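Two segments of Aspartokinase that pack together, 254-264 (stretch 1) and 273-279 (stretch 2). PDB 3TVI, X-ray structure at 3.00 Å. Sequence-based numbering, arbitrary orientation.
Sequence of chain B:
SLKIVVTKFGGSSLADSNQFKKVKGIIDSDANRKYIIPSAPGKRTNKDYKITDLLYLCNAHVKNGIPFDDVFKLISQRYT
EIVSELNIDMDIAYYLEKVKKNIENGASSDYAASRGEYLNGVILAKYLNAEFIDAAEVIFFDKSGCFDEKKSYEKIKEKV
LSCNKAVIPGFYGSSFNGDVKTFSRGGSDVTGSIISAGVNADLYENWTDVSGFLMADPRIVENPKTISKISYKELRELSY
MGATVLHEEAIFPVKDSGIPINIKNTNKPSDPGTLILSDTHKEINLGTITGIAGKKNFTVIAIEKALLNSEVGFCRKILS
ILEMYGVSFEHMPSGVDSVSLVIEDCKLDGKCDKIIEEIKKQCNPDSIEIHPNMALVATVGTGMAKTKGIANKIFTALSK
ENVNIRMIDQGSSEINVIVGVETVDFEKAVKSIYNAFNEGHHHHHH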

# COMPACT_ATOMS: atom_id res chain seq x y z
N VAL B 254 29.56 -11.39 1.54
CA VAL B 254 30.06 -10.58 2.63
C VAL B 254 29.01 -10.50 3.75
O VAL B 254 29.35 -10.68 4.91
CB VAL B 254 30.43 -9.17 2.12
CG1 VAL B 254 30.49 -8.17 3.25
CG2 VAL B 254 31.75 -9.21 1.37
N LYS B 255 27.74 -10.28 3.38
CA LYS B 255 26.64 -10.12 4.34
C LYS B 255 26.53 -11.24 5.38
O LYS B 255 26.37 -10.95 6.56
CB LYS B 255 25.30 -9.99 3.61
N ASP B 256 26.62 -12.51 4.97
CA ASP B 256 26.55 -13.62 5.93
C ASP B 256 27.62 -13.47 7.02
O ASP B 256 27.30 -13.48 8.22
CB ASP B 256 26.69 -14.99 5.24
CG ASP B 256 26.47 -16.17 6.21
OD1 ASP B 256 25.42 -16.19 6.90
OD2 ASP B 256 27.34 -17.07 6.27
N SER B 257 28.87 -13.33 6.60
CA SER B 257 29.97 -13.09 7.53
C SER B 257 29.98 -11.59 7.81
O SER B 257 29.19 -10.86 7.23
CB SER B 257 31.30 -13.56 6.94
OG SER B 257 32.11 -14.16 7.94
N GLY B 258 30.86 -11.13 8.69
CA GLY B 258 30.80 -9.73 9.14
C GLY B 258 31.76 -8.77 8.45
O GLY B 258 32.31 -7.88 9.09
N ILE B 259 31.94 -8.94 7.14
CA ILE B 259 33.04 -8.28 6.43
C ILE B 259 32.66 -6.87 5.97
O ILE B 259 31.76 -6.70 5.16
CB ILE B 259 33.51 -9.11 5.22
CG1 ILE B 259 33.89 -10.53 5.68
CG2 ILE B 259 34.68 -8.44 4.53
CD1 ILE B 259 34.87 -11.24 4.76
N PRO B 260 33.34 -5.85 6.51
CA PRO B 260 32.95 -4.51 6.13
C PRO B 260 33.48 -4.15 4.75
O PRO B 260 34.59 -4.53 4.39
CB PRO B 260 33.59 -3.65 7.21
CG PRO B 260 34.77 -4.42 7.65
CD PRO B 260 34.42 -5.86 7.50
N ILE B 261 32.67 -3.43 3.98
CA ILE B 261 33.06 -2.89 2.70
C ILE B 261 33.31 -1.41 2.84
O ILE B 261 32.50 -0.69 3.43
CB ILE B 261 31.93 -3.05 1.68
CG1 ILE B 261 31.56 -4.51 1.52
CG2 ILE B 261 32.33 -2.45 0.34
CD1 ILE B 261 30.46 -4.74 0.51
N ASN B 262 34.41 -0.93 2.28
CA ASN B 262 34.70 0.49 2.23
C ASN B 262 34.66 0.98 0.79
O ASN B 262 35.54 0.64 -0.01
CB ASN B 262 36.08 0.76 2.85
CG ASN B 262 36.45 2.23 2.86
OD1 ASN B 262 35.85 3.04 2.15
ND2 ASN B 262 37.46 2.59 3.65
N ILE B 263 33.65 1.78 0.45
CA ILE B 263 33.59 2.40 -0.88
C ILE B 263 34.59 3.54 -0.89
O ILE B 263 34.52 4.44 -0.07
CB ILE B 263 32.19 2.92 -1.24
CG1 ILE B 263 31.37 1.83 -1.91
CG2 ILE B 263 32.30 4.06 -2.24
CD1 ILE B 263 31.20 0.58 -1.07
N LYS B 264 35.53 3.50 -1.84
CA LYS B 264 36.63 4.45 -1.89
C LYS B 264 36.85 4.99 -3.31
O LYS B 264 36.36 4.41 -4.29
CB LYS B 264 37.90 3.77 -1.35
CG LYS B 264 38.61 4.59 -0.29
CD LYS B 264 39.15 3.72 0.84
CE LYS B 264 39.64 4.55 2.02
NZ LYS B 264 40.64 5.58 1.62
N GLY B 273 36.09 6.55 3.07
CA GLY B 273 34.90 6.06 2.40
C GLY B 273 33.62 6.20 3.19
O GLY B 273 33.57 6.75 4.29
N THR B 274 32.55 5.72 2.59
CA THR B 274 31.44 5.27 3.37
C THR B 274 31.79 3.81 3.64
O THR B 274 32.47 3.17 2.84
CB THR B 274 30.11 5.44 2.63
OG1 THR B 274 30.12 4.63 1.46
CG2 THR B 274 29.93 6.90 2.26
N LEU B 275 31.34 3.31 4.79
CA LEU B 275 31.82 2.05 5.31
C LEU B 275 30.61 1.15 5.59
O LEU B 275 29.97 1.24 6.64
CB LEU B 275 32.63 2.33 6.58
CG LEU B 275 33.59 1.26 7.11
CD1 LEU B 275 34.41 0.66 5.99
CD2 LEU B 275 34.49 1.85 8.18
N ILE B 276 30.30 0.28 4.63
CA ILE B 276 29.06 -0.49 4.67
C ILE B 276 29.21 -1.66 5.64
O ILE B 276 29.89 -2.64 5.33
CB ILE B 276 28.66 -1.02 3.28
CG1 ILE B 276 28.59 0.14 2.27
CG2 ILE B 276 27.34 -1.76 3.36
CD1 ILE B 276 28.60 -0.28 0.81
N LEU B 277 28.58 -1.53 6.80
CA LEU B 277 28.70 -2.49 7.91
C LEU B 277 27.58 -3.52 7.91
O LEU B 277 26.71 -3.51 7.04
CB LEU B 277 28.70 -1.74 9.24
CG LEU B 277 29.97 -1.01 9.68
CD1 LEU B 277 31.11 -1.14 8.68
CD2 LEU B 277 29.64 0.46 9.96
N SER B 278 27.61 -4.43 8.88
CA SER B 278 26.53 -5.38 9.09
C SER B 278 25.47 -4.74 9.97
O SER B 278 25.75 -3.79 10.69
CB SER B 278 27.04 -6.66 9.76
OG SER B 278 26.23 -7.76 9.40
N ASP B 279 24.25 -5.27 9.90
CA ASP B 279 23.15 -4.75 10.71
C ASP B 279 23.47 -4.83 12.21
O ASP B 279 23.42 -3.81 12.91
CB ASP B 279 21.83 -5.47 10.39
CG ASP B 279 21.30 -5.13 9.00
OD1 ASP B 279 20.77 -6.04 8.33
OD2 ASP B 279 21.41 -3.95 8.57

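This contact is a short antiparallel pairing of two β-strands, held by main-chain hydrogen bonds and backed on one face by a buried row of isoleucines and a threonine. The strand segments 261-264 and 274-277 run at 157° between their N-to-C directions, and their axes come within 4.7 Å; together the two stretches bury 487 Å².

The firmest part of the pairing is Ile261 opposite Ile276. Each residue gives its amide to the other's carbonyl: Ile261 N to Ile276 O at 3.2 Å, nearly straight at 169°, and Ile276 N to Ile261 O at 2.7 Å, shorter but more bent at 141°. A further hydrogen bond runs from Ile263 N to Thr274 O at 3.0 Å, also bent at 140°. Between these rungs lies the non-hydrogen-bonded pair Asn262 and Leu275, whose CA atoms are 4.5 Å apart, closer than the 5.1 Å between the CA atoms of Ile261 and Ile276. Here the carbonyls meet CA-H groups instead: Leu275 CA lies 3.4 Å from Ile261 O, and Asn262 CA 3.5 Å from Thr274 O.

Alternation along the strands sorts the side chains. Ile261, Ile263, Thr274 and Ile276 share one face, and all four are buried. Ile276 has the largest area covered across the contact, and its side chain meets two isoleucines: its CB is 4.2 Å from Ile261 CB, directly across, while its CD1 reaches Ile263 CD1 on the diagonal, at a tight 3.3 Å. Thr274 adds a shorter side chain to this face, with OG1 3.8 Å from Ile263 CB.

Asn262 and Leu275 occupy the other face and are only partly exposed. Leu275, with chi1 in t, brings CD1 to 3.6 Å from Asn262 CB, so the aliphatic root of a polar residue serves as a packing surface for the leucine.

The ends follow different rules. At Gly273 the backbones crowd together, with CA 3.0 Å from Ile263 O. A CB on this residue would point toward the other strand and, at ideal geometry, lie 2.2 Å from Ile263 O, so the absence of a side chain is what allows this approach. At the other end, Pro260 sits before the strand and packs through its ring, CB lying 3.8 Å from Leu277 CD1. The CA-to-CB bond of Leu277 points away from stretch 1, yet the end of its side chain comes back to make that contact.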